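Local coordinates for protein TssK C (Escherichia coli, PDB 5M2Y) that is a baseplate protein of the type VI secretion system, represented here by its C-terminal domain, and probably helps dock the baseplate onto the membrane complex, at residues V13-L19 with G107-T113; G27-S33 with E123-R129; L43-P48 with N88-A92; A66-V70 with A99-M103. All coordinates share one frame; numbering follows the deposited sequence.

Contact 1: residues V13-L19 with G107-T113; sequences VMWEGAL and GRCTFYT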
loop_
_atom_site.group_PDB
_atom_site.type_symbol
_atom_site.label_atom_id
_atom_site.label_comp_id
_atom_site.label_asym_id
_atom_site.label_seq_id
_atom_site.Cartn_x
_atom_site.Cartn_y
_atom_site.Cartn_z
ATOM N N VAL A 13 7.717 -11.676 -3.788
ATOM C CA VAL A 13 7.837 -10.237 -4.007
ATOM C C VAL A 13 6.478 -9.508 -4.024
ATOM O O VAL A 13 6.459 -8.280 -4.018
ATOM C CB VAL A 13 8.681 -9.877 -5.264
ATOM C CG1 VAL A 13 10.145 -10.260 -5.075
ATOM C CG2 VAL A 13 8.109 -10.493 -6.528
ATOM N N MET A 14 5.362 -10.254 -4.061
ATOM C CA MET A 14 4.028 -9.654 -4.104
ATOM C C MET A 14 3.296 -9.676 -2.775
ATOM O O MET A 14 3.381 -10.650 -2.034
ATOM C CB MET A 14 3.150 -10.309 -5.178
ATOM C CG MET A 14 3.682 -10.183 -6.600
ATOM S SD MET A 14 3.987 -8.485 -7.148
ATOM C CE MET A 14 2.349 -7.752 -7.103
ATOM N N TRP A 15 2.586 -8.586 -2.478
ATOM C CA TRP A 15 1.766 -8.449 -1.279
ATOM C C TRP A 15 0.350 -8.206 -1.745
ATOM O O TRP A 15 0.132 -7.325 -2.569
ATOM C CB TRP A 15 2.239 -7.272 -0.435
ATOM C CG TRP A 15 3.644 -7.415 0.083
ATOM C CD1 TRP A 15 4.807 -7.136 -0.576
ATOM C CD2 TRP A 15 4.026 -7.801 1.404
ATOM N NE1 TRP A 15 5.888 -7.375 0.230
ATOM C CE2 TRP A 15 5.441 -7.773 1.459
ATOM C CE3 TRP A 15 3.314 -8.171 2.547
ATOM C CZ2 TRP A 15 6.147 -8.080 2.615
ATOM C CZ3 TRP A 15 4.014 -8.499 3.688
ATOM C CH2 TRP A 15 5.416 -8.452 3.718
ATOM N N GLU A 16 -0.607 -8.994 -1.261
ATOM C CA GLU A 16 -2.001 -8.832 -1.688
ATOM C C GLU A 16 -2.920 -8.616 -0.510
ATOM O O GLU A 16 -2.835 -9.339 0.468
ATOM C CB GLU A 16 -2.451 -10.038 -2.533
ATOM C CG GLU A 16 -3.834 -9.886 -3.132
ATOM C CD GLU A 16 -4.203 -10.931 -4.178
ATOM O OE1 GLU A 16 -3.314 -11.436 -4.892
ATOM O OE2 GLU A 16 -5.416 -11.182 -4.322
ATOM N N GLY A 17 -3.808 -7.639 -0.643
ATOM C CA GLY A 17 -4.801 -7.297 0.363
ATOM C C GLY A 17 -6.204 -7.352 -0.197
ATOM O O GLY A 17 -6.423 -6.959 -1.339
ATOM N N ALA A 18 -7.162 -7.857 0.600
ATOM C CA ALA A 18 -8.568 -7.939 0.202
ATOM C C ALA A 18 -9.260 -6.651 0.626
ATOM O O ALA A 18 -9.072 -6.197 1.758
ATOM C CB ALA A 18 -9.243 -9.144 0.854
ATOM N N LEU A 19 -10.017 -6.044 -0.295
ATOM C CA LEU A 19 -10.720 -4.791 -0.034
ATOM C C LEU A 19 -12.239 -4.998 -0.062
ATOM O O LEU A 19 -12.946 -4.241 -0.712
ATOM C CB LEU A 19 -10.288 -3.718 -1.056
ATOM C CG LEU A 19 -8.805 -3.368 -1.121
ATOM C CD1 LEU A 19 -8.531 -2.484 -2.329
ATOM C CD2 LEU A 19 -8.314 -2.723 0.210
ATOM N N GLY A 107 -12.010 -5.339 -5.586
ATOM C CA GLY A 107 -12.026 -5.798 -4.208
ATOM C C GLY A 107 -10.674 -6.297 -3.741
ATOM O O GLY A 107 -10.588 -7.147 -2.858
ATOM N N ARG A 108 -9.602 -5.727 -4.342
ATOM C CA ARG A 108 -8.234 -6.165 -4.123
ATOM C C ARG A 108 -7.178 -5.120 -4.442
ATOM O O ARG A 108 -7.377 -4.253 -5.290
ATOM C CB ARG A 108 -8.013 -7.352 -5.064
ATOM C CG ARG A 108 -6.790 -8.198 -4.825
ATOM C CD ARG A 108 -6.892 -9.408 -5.720
ATOM N NE ARG A 108 -6.737 -9.091 -7.127
ATOM C CZ ARG A 108 -5.692 -9.439 -7.876
ATOM N NH1 ARG A 108 -4.691 -10.125 -7.342
ATOM N NH2 ARG A 108 -5.655 -9.102 -9.148
ATOM N N CYS A 109 -6.026 -5.256 -3.783
ATOM C CA CYS A 109 -4.870 -4.431 -4.093
ATOM C C CYS A 109 -3.616 -5.291 -3.995
ATOM O O CYS A 109 -3.587 -6.251 -3.227
ATOM C CB CYS A 109 -4.795 -3.195 -3.205
ATOM S SG CYS A 109 -4.562 -3.558 -1.453
ATOM N N THR A 110 -2.602 -4.974 -4.798
ATOM C CA THR A 110 -1.348 -5.720 -4.797
ATOM C C THR A 110 -0.181 -4.761 -4.836
ATOM O O THR A 110 -0.284 -3.689 -5.424
ATOM C CB THR A 110 -1.239 -6.710 -5.966
ATOM O OG1 THR A 110 -1.139 -6.000 -7.184
ATOM C CG2 THR A 110 -2.392 -7.699 -6.041
ATOM N N PHE A 111 0.923 -5.148 -4.194
ATOM C CA PHE A 111 2.143 -4.349 -4.174
ATOM C C PHE A 111 3.334 -5.221 -4.427
ATOM O O PHE A 111 3.451 -6.307 -3.869
ATOM C CB PHE A 111 2.326 -3.614 -2.833
ATOM C CG PHE A 111 1.145 -2.772 -2.437
ATOM C CD1 PHE A 111 1.034 -1.458 -2.867
ATOM C CD2 PHE A 111 0.136 -3.299 -1.643
ATOM C CE1 PHE A 111 -0.075 -0.691 -2.510
ATOM C CE2 PHE A 111 -0.965 -2.537 -1.286
ATOM C CZ PHE A 111 -1.064 -1.235 -1.713
ATOM N N TYR A 112 4.215 -4.729 -5.276
ATOM C CA TYR A 112 5.453 -5.391 -5.601
ATOM C C TYR A 112 6.538 -4.722 -4.794
ATOM O O TYR A 112 6.656 -3.497 -4.806
ATOM C CB TYR A 112 5.749 -5.268 -7.108
ATOM C CG TYR A 112 7.180 -5.575 -7.484
ATOM C CD1 TYR A 112 7.694 -6.860 -7.340
ATOM C CD2 TYR A 112 8.008 -4.592 -7.998
ATOM C CE1 TYR A 112 9.006 -7.151 -7.682
ATOM C CE2 TYR A 112 9.322 -4.875 -8.356
ATOM C CZ TYR A 112 9.815 -6.157 -8.189
ATOM O OH TYR A 112 11.095 -6.474 -8.569
ATOM N N THR A 113 7.332 -5.536 -4.104
ATOM C CA THR A 113 8.480 -5.048 -3.353
ATOM C C THR A 113 9.683 -5.831 -3.860
ATOM O O THR A 113 9.738 -7.035 -3.628
ATOM C CB THR A 113 8.276 -5.182 -1.842
ATOM O OG1 THR A 113 8.014 -6.538 -1.501
ATOM C CG2 THR A 113 7.167 -4.277 -1.306
#
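Gly107 and Leu19 meet at one end of an antiparallel strand pair, where Leu19 N donates to Gly107 O over 2.8 Å from well above the carbonyl plane. Gly107, with positive phi, is the C-prime residue of the Schellman motif that closes helix 97-106, so the strand starts directly from the helix end. Arg108 bends at its third torsion (chi3 69°) and turns the edge of its guanidinium to Glu16; the salt bridge between Arg108 NH1 and Glu16 OE1 spans 3.1 Å, while Arg108 NH2 is held by Pro56 O. Cys109, on the reverse face, presents CB to Leu19 CD1 at 3.9 Å, and its backbone exchanges two hydrogen bonds with Gly17. Thr110 lies alongside Glu16, CG2 against CG. Phe111 pairs its N and O with those of Trp15. At Tyr112 the ring is met on its edge: Val13 CG2 reaches CE1 at 3.6 Å, and Met14 SD lies 5.3 Å from the ring centroid in a Met-aromatic contact. Thr113 ends the pairing, its N bonded to Val13 O and its OG1 receiving Trp15 NE1 over 2.9 Å, only 4° out of the indole plane. With Trp15, Cys109 and Phe111 on one face and Met14, Glu16, Arg108, Thr110 and Tyr112 on the other, this is a regular antiparallel pairing within the larger sheet, flanked by strands 3-11 and 52-54.

Contact 2: residues G27-S33 with E123-R129; sequences GADFWLS and ELFAVLR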
loop_
_atom_site.group_PDB
_atom_site.type_symbol
_atom_site.label_atom_id
_atom_site.label_comp_id
_atom_site.label_asym_id
_atom_site.label_seq_id
_atom_site.Cartn_x
_atom_site.Cartn_y
_atom_site.Cartn_z
ATOM N N GLY A 27 -15.507 6.306 1.349
ATOM C CA GLY A 27 -14.458 7.290 1.502
ATOM C C GLY A 27 -13.381 6.823 2.453
ATOM O O GLY A 27 -13.607 6.730 3.657
ATOM N N ALA A 28 -12.241 6.418 1.873
ATOM C CA ALA A 28 -11.053 5.984 2.598
ATOM C C ALA A 28 -9.783 6.364 1.888
ATOM O O ALA A 28 -9.742 6.394 0.660
ATOM C CB ALA A 28 -11.066 4.499 2.855
ATOM N N ASP A 29 -8.759 6.668 2.686
ATOM C CA ASP A 29 -7.411 6.986 2.236
ATOM C C ASP A 29 -6.516 5.922 2.827
ATOM O O ASP A 29 -6.762 5.457 3.939
ATOM C CB ASP A 29 -6.996 8.382 2.669
ATOM C CG ASP A 29 -7.877 9.460 2.068
ATOM O OD1 ASP A 29 -7.977 9.523 0.808
ATOM O OD2 ASP A 29 -8.431 10.269 2.843
ATOM N N PHE A 30 -5.514 5.499 2.063
ATOM C CA PHE A 30 -4.641 4.393 2.433
ATOM C C PHE A 30 -3.214 4.786 2.747
ATOM O O PHE A 30 -2.678 5.723 2.167
ATOM C CB PHE A 30 -4.656 3.352 1.308
ATOM C CG PHE A 30 -6.011 2.753 1.014
ATOM C CD1 PHE A 30 -6.895 3.387 0.154
ATOM C CD2 PHE A 30 -6.387 1.547 1.575
ATOM C CE1 PHE A 30 -8.140 2.843 -0.114
ATOM C CE2 PHE A 30 -7.641 1.001 1.301
ATOM C CZ PHE A 30 -8.503 1.648 0.446
ATOM N N TRP A 31 -2.603 4.040 3.673
ATOM C CA TRP A 31 -1.212 4.215 4.080
ATOM C C TRP A 31 -0.526 2.882 4.224
ATOM O O TRP A 31 -1.123 1.913 4.694
ATOM C CB TRP A 31 -1.087 4.920 5.439
ATOM C CG TRP A 31 -1.292 6.388 5.400
ATOM C CD1 TRP A 31 -0.336 7.356 5.367
ATOM C CD2 TRP A 31 -2.551 7.062 5.446
ATOM N NE1 TRP A 31 -0.919 8.598 5.360
ATOM C CE2 TRP A 31 -2.282 8.446 5.396
ATOM C CE3 TRP A 31 -3.882 6.634 5.516
ATOM C CZ2 TRP A 31 -3.305 9.395 5.389
ATOM C CZ3 TRP A 31 -4.886 7.569 5.512
ATOM C CH2 TRP A 31 -4.600 8.933 5.481
ATOM N N LEU A 32 0.753 2.868 3.885
ATOM C CA LEU A 32 1.618 1.717 4.067
ATOM C C LEU A 32 2.582 1.981 5.221
ATOM O O LEU A 32 3.120 3.082 5.350
ATOM C CB LEU A 32 2.417 1.435 2.781
ATOM C CG LEU A 32 1.676 0.797 1.610
ATOM C CD1 LEU A 32 2.532 0.827 0.352
ATOM C CD2 LEU A 32 1.217 -0.631 1.948
ATOM N N SER A 33 2.765 0.974 6.068
ATOM C CA SER A 33 3.734 1.013 7.169
ATOM C C SER A 33 4.792 -0.013 6.766
ATOM O O SER A 33 4.440 -1.138 6.421
ATOM C CB SER A 33 3.077 0.652 8.497
ATOM O OG SER A 33 4.035 0.383 9.502
ATOM N N GLU A 123 2.469 -3.326 6.030
ATOM C CA GLU A 123 1.157 -3.340 6.661
ATOM C C GLU A 123 0.346 -2.224 5.992
ATOM O O GLU A 123 0.901 -1.156 5.727
ATOM C CB GLU A 123 1.240 -3.187 8.179
ATOM C CG GLU A 123 1.837 -4.407 8.858
ATOM C CD GLU A 123 1.747 -4.428 10.381
ATOM O OE1 GLU A 123 1.567 -3.358 10.988
ATOM O OE2 GLU A 123 1.870 -5.530 10.959
ATOM N N LEU A 124 -0.931 -2.496 5.641
ATOM C CA LEU A 124 -1.779 -1.511 4.972
ATOM C C LEU A 124 -2.920 -1.139 5.895
ATOM O O LEU A 124 -3.540 -2.012 6.498
ATOM C CB LEU A 124 -2.314 -2.078 3.642
ATOM C CG LEU A 124 -3.267 -1.202 2.814
ATOM C CD1 LEU A 124 -2.556 0.006 2.222
ATOM C CD2 LEU A 124 -3.895 -2.015 1.699
ATOM N N PHE A 125 -3.109 0.183 6.071
ATOM C CA PHE A 125 -4.158 0.799 6.885
ATOM C C PHE A 125 -4.989 1.737 6.003
ATOM O O PHE A 125 -4.443 2.423 5.141
ATOM C CB PHE A 125 -3.544 1.660 8.003
ATOM C CG PHE A 125 -2.702 0.953 9.029
ATOM C CD1 PHE A 125 -1.340 0.785 8.838
ATOM C CD2 PHE A 125 -3.261 0.510 10.221
ATOM C CE1 PHE A 125 -0.562 0.128 9.793
ATOM C CE2 PHE A 125 -2.481 -0.136 11.182
ATOM C CZ PHE A 125 -1.137 -0.322 10.964
ATOM N N ALA A 126 -6.300 1.784 6.249
ATOM C CA ALA A 126 -7.208 2.723 5.601
ATOM C C ALA A 126 -7.839 3.555 6.704
ATOM O O ALA A 126 -8.217 3.019 7.754
ATOM C CB ALA A 126 -8.279 2.004 4.801
ATOM N N VAL A 127 -7.893 4.840 6.473
ATOM C CA VAL A 127 -8.508 5.737 7.412
ATOM C C VAL A 127 -9.813 6.139 6.770
ATOM O O VAL A 127 -9.826 6.636 5.707
ATOM C CB VAL A 127 -7.634 6.937 7.708
ATOM C CG1 VAL A 127 -8.339 7.939 8.586
ATOM C CG2 VAL A 127 -6.372 6.479 8.385
ATOM N N LEU A 128 -10.910 5.832 7.429
ATOM C CA LEU A 128 -12.203 6.165 6.884
ATOM C C LEU A 128 -12.501 7.655 6.958
ATOM O O LEU A 128 -12.273 8.280 7.948
ATOM C CB LEU A 128 -13.305 5.359 7.563
ATOM C CG LEU A 128 -13.089 3.868 7.538
ATOM C CD1 LEU A 128 -14.138 3.064 8.261
ATOM C CD2 LEU A 128 -12.911 3.352 6.132
ATOM N N ARG A 129 -13.017 8.200 5.879
ATOM C CA ARG A 129 -13.361 9.602 5.827
ATOM C C ARG A 129 -14.727 9.852 6.435
ATOM O O ARG A 129 -15.646 9.068 6.231
ATOM C CB ARG A 129 -13.324 10.114 4.370
ATOM C CG ARG A 129 -11.956 10.015 3.748
ATOM C CD ARG A 129 -11.817 10.636 2.403
ATOM N NE ARG A 129 -12.622 9.951 1.421
ATOM C CZ ARG A 129 -12.213 9.624 0.205
ATOM N NH1 ARG A 129 -11.009 9.907 -0.194
ATOM N NH2 ARG A 129 -13.049 9.049 -0.632
HETATM O O HOH W 1 -15.802 6.398 5.255
HETATM O O HOH W 2 -9.061 9.250 5.338
#
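Trp31 sets its CG beside the backbone N (chi1 -78°), and the indole reaches its diagonal neighbour Val127, the side chains crossing obliquely with Val127 CG2 3.4 Å from Trp31 CZ3. Arg129 folds back at its third torsion (chi3 -65°), laying one face of its guanidinium over Ala28 N and bringing NH1 within 3.2 Å of Asp29 OD1. The hydrogen bond inside this salt bridge is weak and strongly bent, 121° at the hydrogen, and the two planar groups stand steeply to each other. The same fold places Arg129 NE and NH2 close to the CA of Gly27, which has no side chain to obstruct them. Two waters stitch this end together: one donates to Gly27 O and Arg129 O, the other to Asp29 OD2 and Val127 O. The opposite face is apolar. There Ala126 CB sits 3.7 Å from Phe30 CE2, and Leu124 CD1 touches Leu32 CD2 at 3.8 Å. Near the other end Ser33 CB meets the edge of the Phe125 ring, while Ser33 OG is bonded to Asn88. Between the faces the backbones pair throughout, from Arg129 N to Gly27 O at 2.7 Å to the mutual bonds of Ser33 and Glu123. The two strands form an interior pair of the eight-stranded antiparallel sheet, flanked by strands 3-11 and 89-95.

Contact 3: residues L43-P48 with N88-A92; sequences LQTKFP and NQYFA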
loop_
_atom_site.group_PDB
_atom_site.type_symbol
_atom_site.label_atom_id
_atom_site.label_comp_id
_atom_site.label_asym_id
_atom_site.label_seq_id
_atom_site.Cartn_x
_atom_site.Cartn_y
_atom_site.Cartn_z
ATOM N N LEU A 43 15.300 3.824 2.978
ATOM C CA LEU A 43 13.976 3.269 2.702
ATOM C C LEU A 43 13.001 4.406 2.360
ATOM O O LEU A 43 12.248 4.297 1.405
ATOM C CB LEU A 43 13.479 2.445 3.899
ATOM C CG LEU A 43 12.120 1.770 3.768
ATOM C CD1 LEU A 43 12.184 0.614 2.834
ATOM C CD2 LEU A 43 11.632 1.285 5.121
ATOM N N GLN A 44 13.066 5.521 3.105
ATOM C CA GLN A 44 12.201 6.683 2.882
ATOM C C GLN A 44 12.368 7.249 1.486
ATOM O O GLN A 44 11.381 7.605 0.833
ATOM C CB GLN A 44 12.527 7.778 3.891
ATOM C CG GLN A 44 11.498 8.887 3.921
ATOM C CD GLN A 44 11.822 9.919 4.963
ATOM O OE1 GLN A 44 12.968 10.375 5.100
ATOM N NE2 GLN A 44 10.775 10.347 5.676
ATOM N N THR A 45 13.637 7.371 1.075
ATOM C CA THR A 45 14.079 7.897 -0.205
ATOM C C THR A 45 13.699 6.989 -1.394
ATOM O O THR A 45 13.161 7.482 -2.377
ATOM C CB THR A 45 15.600 8.131 -0.111
ATOM O OG1 THR A 45 15.856 9.154 0.858
ATOM C CG2 THR A 45 16.244 8.484 -1.444
ATOM N N LYS A 46 13.968 5.678 -1.286
ATOM C CA LYS A 46 13.856 4.666 -2.342
ATOM C C LYS A 46 12.540 3.907 -2.438
ATOM O O LYS A 46 12.140 3.583 -3.555
ATOM C CB LYS A 46 15.009 3.672 -2.199
ATOM C CG LYS A 46 16.382 4.295 -2.407
ATOM C CD LYS A 46 17.437 3.213 -2.399
ATOM C CE LYS A 46 18.848 3.725 -2.519
ATOM N NZ LYS A 46 19.795 2.602 -2.386
ATOM N N PHE A 47 11.878 3.616 -1.301
ATOM C CA PHE A 47 10.601 2.882 -1.300
ATOM C C PHE A 47 9.559 3.465 -2.281
ATOM O O PHE A 47 8.980 2.671 -3.020
ATOM C CB PHE A 47 10.012 2.729 0.110
ATOM C CG PHE A 47 8.810 1.822 0.174
ATOM C CD1 PHE A 47 8.957 0.441 0.241
ATOM C CD2 PHE A 47 7.531 2.345 0.169
ATOM C CE1 PHE A 47 7.835 -0.400 0.291
ATOM C CE2 PHE A 47 6.412 1.504 0.217
ATOM C CZ PHE A 47 6.573 0.140 0.287
ATOM N N PRO A 48 9.333 4.806 -2.379
ATOM C CA PRO A 48 8.332 5.313 -3.345
ATOM C C PRO A 48 8.619 4.979 -4.815
ATOM O O PRO A 48 7.702 4.985 -5.629
ATOM C CB PRO A 48 8.356 6.823 -3.109
ATOM C CG PRO A 48 8.833 6.968 -1.694
ATOM C CD PRO A 48 9.873 5.913 -1.562
ATOM N N ASN A 88 9.876 1.915 11.811
ATOM C CA ASN A 88 9.044 1.918 10.609
ATOM C C ASN A 88 8.990 3.240 9.886
ATOM O O ASN A 88 9.170 4.310 10.470
ATOM C CB ASN A 88 7.639 1.466 10.903
ATOM C CG ASN A 88 7.547 -0.014 11.036
ATOM O OD1 ASN A 88 8.471 -0.696 11.496
ATOM N ND2 ASN A 88 6.423 -0.549 10.669
ATOM N N GLN A 89 8.731 3.144 8.586
ATOM C CA GLN A 89 8.569 4.285 7.707
ATOM C C GLN A 89 7.154 4.235 7.188
ATOM O O GLN A 89 6.662 3.155 6.864
ATOM C CB GLN A 89 9.561 4.210 6.555
ATOM C CG GLN A 89 11.007 4.441 6.987
ATOM C CD GLN A 89 11.295 5.830 7.504
ATOM O OE1 GLN A 89 10.688 6.826 7.086
ATOM N NE2 GLN A 89 12.298 5.938 8.359
ATOM N N TYR A 90 6.489 5.396 7.156
ATOM C CA TYR A 90 5.098 5.495 6.731
ATOM C C TYR A 90 4.961 6.216 5.416
ATOM O O TYR A 90 5.726 7.132 5.125
ATOM C CB TYR A 90 4.222 6.106 7.834
ATOM C CG TYR A 90 4.259 5.279 9.107
ATOM C CD1 TYR A 90 5.274 5.444 10.039
ATOM C CD2 TYR A 90 3.320 4.295 9.339
ATOM C CE1 TYR A 90 5.341 4.651 11.184
ATOM C CE2 TYR A 90 3.376 3.496 10.478
ATOM C CZ TYR A 90 4.387 3.679 11.400
ATOM O OH TYR A 90 4.456 2.886 12.523
ATOM N N PHE A 91 4.030 5.740 4.593
ATOM C CA PHE A 91 3.796 6.297 3.271
ATOM C C PHE A 91 2.326 6.375 2.957
ATOM O O PHE A 91 1.589 5.449 3.249
ATOM C CB PHE A 91 4.478 5.444 2.190
ATOM C CG PHE A 91 5.954 5.201 2.389
ATOM C CD1 PHE A 91 6.402 4.153 3.175
ATOM C CD2 PHE A 91 6.901 6.024 1.790
ATOM C CE1 PHE A 91 7.772 3.956 3.389
ATOM C CE2 PHE A 91 8.273 5.819 2.001
ATOM C CZ PHE A 91 8.702 4.785 2.801
ATOM N N ALA A 92 1.907 7.464 2.346
ATOM C CA ALA A 92 0.533 7.602 1.905
ATOM C C ALA A 92 0.422 7.131 0.480
ATOM O O ALA A 92 1.347 7.304 -0.302
ATOM C CB ALA A 92 0.111 9.054 1.969
HETATM O O HOH W 3 8.478 8.004 5.314
#
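Phe47 and Phe91 make the close-packed part of this contact between helix 40-50 and strand 89-95. With Phe47 CG pointing opposite the backbone N (chi1 -172°), the side chain leaves the helix toward the strand and brings CD2 over the centre of one Phe91 face, 3.5 Å above its plane. The ring planes are inclined at 34° and the centroids are 4.7 Å apart, an oblique aromatic pairing. Phe47 CB also touches Phe91 CZ at 3.6 Å. Gln44 O lies at the edge of the Phe91 ring, in its plane, and Pro48 CD comes in obliquely, 3.9 Å from Phe91 CE2. Val34 of strand 28-35 touches both phenylalanines, and Ile72 also packs on Phe91.

Toward Gln89 the packing becomes looser and more polar. Leu43 CD2 still slides past Gln89 CG at 3.7 Å, but the side chains of Gln44 and Gln89 cross at about a right angle, their amide planes 62° apart, and Gln44 NE2 stays 3.8 Å from Gln89 OE1, without a direct bond. A water lies beside them, over the other face of Phe91 and offset to its rim. It is within hydrogen-bonding distance of Gln89 OE1 and Tyr90 O, with only a weak link to Gln44 NE2. The helix is therefore held to the sheet chiefly by apolar and aromatic contact, while the polar groups at the margin approach one another by way of a single water, and weakly on the helix side.

Contact 4: residues A66-V70 with A99-M103; sequences ALSGV and AARAM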
loop_
_atom_site.group_PDB
_atom_site.type_symbol
_atom_site.label_atom_id
_atom_site.label_comp_id
_atom_site.label_asym_id
_atom_site.label_seq_id
_atom_site.Cartn_x
_atom_site.Cartn_y
_atom_site.Cartn_z
ATOM N N ALA A 66 1.103 -3.344 -14.008
ATOM C CA ALA A 66 1.080 -2.335 -12.953
ATOM C C ALA A 66 -0.174 -1.487 -13.026
ATOM O O ALA A 66 -0.765 -1.331 -14.095
ATOM C CB ALA A 66 2.298 -1.434 -13.066
ATOM N N LEU A 67 -0.570 -0.931 -11.875
ATOM C CA LEU A 67 -1.698 -0.018 -11.785
ATOM C C LEU A 67 -1.118 1.389 -11.798
ATOM O O LEU A 67 -0.341 1.738 -10.916
ATOM C CB LEU A 67 -2.530 -0.264 -10.513
ATOM C CG LEU A 67 -3.694 0.716 -10.261
ATOM C CD1 LEU A 67 -4.805 0.562 -11.298
ATOM C CD2 LEU A 67 -4.244 0.553 -8.869
ATOM N N SER A 68 -1.458 2.176 -12.817
ATOM C CA SER A 68 -0.965 3.545 -12.893
ATOM C C SER A 68 -1.839 4.448 -12.002
ATOM O O SER A 68 -2.933 4.056 -11.602
ATOM C CB SER A 68 -0.943 4.034 -14.337
ATOM O OG SER A 68 -2.249 4.173 -14.852
ATOM N N GLY A 69 -1.315 5.626 -11.679
ATOM C CA GLY A 69 -2.005 6.602 -10.843
ATOM C C GLY A 69 -1.845 6.387 -9.350
ATOM O O GLY A 69 -2.661 6.869 -8.559
ATOM N N VAL A 70 -0.793 5.644 -8.958
ATOM C CA VAL A 70 -0.481 5.385 -7.564
ATOM C C VAL A 70 0.831 6.100 -7.262
ATOM O O VAL A 70 1.859 5.771 -7.851
ATOM C CB VAL A 70 -0.419 3.877 -7.239
ATOM C CG1 VAL A 70 -0.141 3.637 -5.759
ATOM C CG2 VAL A 70 -1.697 3.173 -7.667
ATOM N N ALA A 99 -7.381 4.825 -10.270
ATOM C CA ALA A 99 -6.666 3.851 -9.441
ATOM C C ALA A 99 -7.494 3.368 -8.260
ATOM O O ALA A 99 -7.610 2.167 -8.064
ATOM C CB ALA A 99 -5.355 4.433 -8.950
ATOM N N ALA A 100 -8.083 4.305 -7.499
ATOM C CA ALA A 100 -8.933 4.029 -6.343
ATOM C C ALA A 100 -10.139 3.186 -6.751
ATOM O O ALA A 100 -10.415 2.172 -6.116
ATOM C CB ALA A 100 -9.398 5.335 -5.730
ATOM N N ARG A 101 -10.810 3.579 -7.841
ATOM C CA ARG A 101 -11.957 2.869 -8.379
ATOM C C ARG A 101 -11.572 1.450 -8.804
ATOM O O ARG A 101 -12.284 0.522 -8.455
ATOM C CB ARG A 101 -12.570 3.656 -9.564
ATOM C CG ARG A 101 -13.817 3.020 -10.190
ATOM C CD ARG A 101 -14.400 3.877 -11.301
ATOM N N ALA A 102 -10.436 1.281 -9.523
ATOM C CA ALA A 102 -9.958 -0.024 -9.998
ATOM C C ALA A 102 -9.735 -1.009 -8.860
ATOM O O ALA A 102 -10.144 -2.153 -8.984
ATOM C CB ALA A 102 -8.682 0.133 -10.821
ATOM N N MET A 103 -9.122 -0.563 -7.745
ATOM C CA MET A 103 -8.857 -1.414 -6.581
ATOM C C MET A 103 -10.141 -1.759 -5.827
ATOM O O MET A 103 -10.351 -2.923 -5.490
ATOM C CB MET A 103 -7.856 -0.751 -5.638
ATOM C CG MET A 103 -6.456 -0.776 -6.164
ATOM S SD MET A 103 -5.297 -0.064 -5.015
ATOM C CE MET A 103 -5.715 1.575 -5.146
#
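Leu67 packs on helix 97-106 where the loop leading to strand 70-75 lies against that helix, beside the antiparallel sheet of the domain, and covers one side of it. Its two methyls divide the work. Leu67 CD2 meets Met103 CG at 3.7 Å and lies 4.0 Å from Ala99 CB, whereas Leu67 CD1 rests against Ala102 CB at 3.9 Å. The leucine thus fits among three residues spaced over one helical turn, two of them small enough to let the loop come close. The Leu67 side chain stretches toward the helix because CG is set opposite the backbone N (chi1 176°), with the carbonyl carbon at its flank. It crosses Met103 obliquely; the methionine, bent at its third torsion (chi3 -72°), also brings SD and CE near the same leucine methyl.

Farther along the loop, Ala99 CB is met by backbone as well as side chain: Ser68 O, Gly69 O and Val70 CG2 all approach this methyl. Gly69 takes positive phi, turning the chain as it passes the helix and leads into the strand.

The next shell helps position both partners. Backbone hydrogen bonds tie Leu67 to Ala53 and Gly69 to Ser96, and Ser96 OG also bonds Ala99 N at the beginning of the helix. Pro56 touches both Leu67 and Met103, and Leu95 lies against Val70 and Met103. Within the helical turn itself, Met103 N donates to Ala99 O over 3.1 Å, while Leu67 CD2 approaches that same carbonyl oxygen at 3.8 Å.

Contacts 1 and 2 are strand pairings in the same antiparallel sheet, separated by strand 3-11, and rest chiefly on backbone hydrogen bonds, though each carries a salt bridge. Contact 2 is the buried one; contacts 1, 3 and 4 are partly buried, with 3 and 4 farther from the chain's centre. The apolar faces of the first two meet where Cys109 packs on Leu124 and Leu19 on Phe30. Contacts 3 and 4 depend on side-chain packing, aromatic in the former and aliphatic in the latter. Contact 3 joins contact 2 through the adjacent strands 28-35 and 89-95, with Leu32 N facing Phe91 O. Contact 4 reaches contact 1 through Met103, which packs on Cys109 just before the helix gives way to strand 108-112.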